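Local coordinates for flagellar motor switch protein FliG (Aquifex aeolicus, PDB 3HJL), which probably forms part of the rotor-mounted switch complex at the base of the flagellar basal body, which sets the direction of flagellar rotation, at residues L152-E155 against L156-E159. Residues are numbered along the deposited sequence; the frame is centred on the assembly and turned at random.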
loop_
_atom_site.group_PDB
_atom_site.type_symbol
_atom_site.label_atom_id
_atom_site.label_comp_id
_atom_site.label_asym_id
_atom_site.label_seq_id
_atom_site.Cartn_x
_atom_site.Cartn_y
_atom_site.Cartn_z
ATOM N N LEU A 152 -19.535 -11.915 -19.496
ATOM C CA LEU A 152 -18.341 -12.121 -20.322
ATOM C C LEU A 152 -18.793 -12.458 -21.751
ATOM O O LEU A 152 -19.978 -12.727 -21.965
ATOM C CB LEU A 152 -17.464 -13.262 -19.768
ATOM C CG LEU A 152 -16.657 -13.037 -18.476
ATOM C CD1 LEU A 152 -15.992 -14.333 -18.044
ATOM C CD2 LEU A 152 -15.617 -11.941 -18.626
ATOM N N PRO A 153 -17.872 -12.372 -22.746
ATOM C CA PRO A 153 -18.193 -12.851 -24.105
ATOM C C PRO A 153 -18.427 -14.363 -24.142
ATOM O O PRO A 153 -17.888 -15.079 -23.304
ATOM C CB PRO A 153 -16.939 -12.491 -24.918
ATOM C CG PRO A 153 -16.224 -11.461 -24.119
ATOM C CD PRO A 153 -16.539 -11.736 -22.692
ATOM N N GLU A 154 -19.126 -14.831 -25.176
ATOM C CA GLU A 154 -19.598 -16.232 -25.276
ATOM C C GLU A 154 -18.505 -17.305 -25.285
ATOM O O GLU A 154 -18.624 -18.318 -24.594
ATOM C CB GLU A 154 -20.482 -16.412 -26.524
ATOM C CG GLU A 154 -21.778 -15.569 -26.552
ATOM C CD GLU A 154 -22.776 -15.943 -25.460
ATOM O OE1 GLU A 154 -22.897 -17.145 -25.134
ATOM O OE2 GLU A 154 -23.459 -15.028 -24.949
ATOM N N GLU A 155 -17.466 -17.107 -26.093
ATOM C CA GLU A 155 -16.364 -18.077 -26.172
ATOM C C GLU A 155 -15.508 -18.077 -24.899
ATOM O O GLU A 155 -14.846 -19.075 -24.597
ATOM C CB GLU A 155 -15.490 -17.830 -27.411
ATOM C CG GLU A 155 -16.201 -18.057 -28.768
ATOM C CD GLU A 155 -16.391 -19.543 -29.143
ATOM O OE1 GLU A 155 -15.814 -19.971 -30.168
ATOM O OE2 GLU A 155 -17.121 -20.275 -28.437
ATOM N N LEU A 156 -15.537 -16.964 -24.158
ATOM C CA LEU A 156 -14.838 -16.854 -22.878
ATOM C C LEU A 156 -15.627 -17.543 -21.751
ATOM O O LEU A 156 -15.015 -18.094 -20.836
ATOM C CB LEU A 156 -14.557 -15.381 -22.538
ATOM C CG LEU A 156 -13.514 -15.058 -21.451
ATOM C CD1 LEU A 156 -12.187 -15.798 -21.667
ATOM C CD2 LEU A 156 -13.276 -13.549 -21.387
ATOM N N LYS A 157 -16.968 -17.506 -21.814
ATOM C CA LYS A 157 -17.829 -18.250 -20.855
ATOM C C LYS A 157 -17.470 -19.737 -20.820
ATOM O O LYS A 157 -17.258 -20.317 -19.753
ATOM C CB LYS A 157 -19.313 -18.157 -21.241
ATOM C CG LYS A 157 -19.958 -16.810 -21.068
ATOM C CD LYS A 157 -21.405 -16.852 -21.543
ATOM C CE LYS A 157 -22.048 -15.479 -21.548
ATOM N NZ LYS A 157 -23.472 -15.546 -21.963
ATOM N N LYS A 158 -17.361 -20.316 -22.011
ATOM C CA LYS A 158 -17.093 -21.738 -22.193
ATOM C C LYS A 158 -15.669 -22.101 -21.749
ATOM O O LYS A 158 -15.453 -23.133 -21.114
ATOM C CB LYS A 158 -17.283 -22.119 -23.676
ATOM C CG LYS A 158 -18.682 -21.792 -24.267
ATOM C CD LYS A 158 -18.698 -21.847 -25.791
ATOM C CE LYS A 158 -19.900 -21.103 -26.383
ATOM N NZ LYS A 158 -21.206 -21.581 -25.851
ATOM N N GLU A 159 -14.709 -21.234 -22.072
ATOM C CA GLU A 159 -13.300 -21.493 -21.791
ATOM C C GLU A 159 -12.972 -21.358 -20.305
ATOM O O GLU A 159 -12.136 -22.107 -19.788
ATOM C CB GLU A 159 -12.419 -20.552 -22.624
ATOM C CG GLU A 159 -10.932 -20.917 -22.652
ATOM C CD GLU A 159 -10.641 -22.267 -23.306
ATOM O OE1 GLU A 159 -9.620 -22.891 -22.952
ATOM O OE2 GLU A 159 -11.436 -22.715 -24.162
#
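Leu-152 meets Leu-156 through one methyl each, Leu-152 CD2 to Leu-156 CD2 at 4.0 Å. The backbone O of Leu-152 also lies 3.5 Å from CE of Lys-157. Pro-153 is the N-cap residue of helix 154-166, in the FliG middle domain. Its carbonyl O opens the helical bonding: Pro-153 O accepts Lys-157 N at 3.0 Å and, weakly, Leu-156 N. The proline ring lies alongside the leucine, and Pro-153 CD is 4.0 Å from Leu-156 CD2. In Leu-156, CG is anti to the backbone N (chi1 -164°); with the turn at chi2, CD2 lies against Leu-152 CD2 and Pro-153 CD. Beyond these segments, Leu-156 also touches Pro-130, of the EHPQR motif, and Ile-133 of helix 130-137.

Glu-154 forms a salt bridge with Lys-157, one helical turn on. Glu-154 OE2 is 3.0 Å from Lys-157 NZ, and the ammonium stands above the carboxylate plane, 42° out of it. The glutamate folds at chi2 (-65°), while the lysine runs extended beside it. Replacing Lys-157 with an alanine would probably leave the Glu-154 carboxylate without its paired charge and freer to turn. Glu-155 crosses Lys-158, with Glu-155 OE2 3.5 Å from Lys-158 CD. Glu-155 O accepts a weak bond from Glu-159 N at 3.3 Å. The Glu-159 carboxylate turns to Lys-162 and to Arg-163, the arginine of the EHPQR motif.

This first turn thus joins a small apolar contact, of which Leu-156 reaches helix 130-137, to a charged surface. Acidic side chains near the helix N-terminus are likely to interact favourably with its dipole, and the Glu-154 to Lys-157 pair probably adds a modest electrostatic contribution.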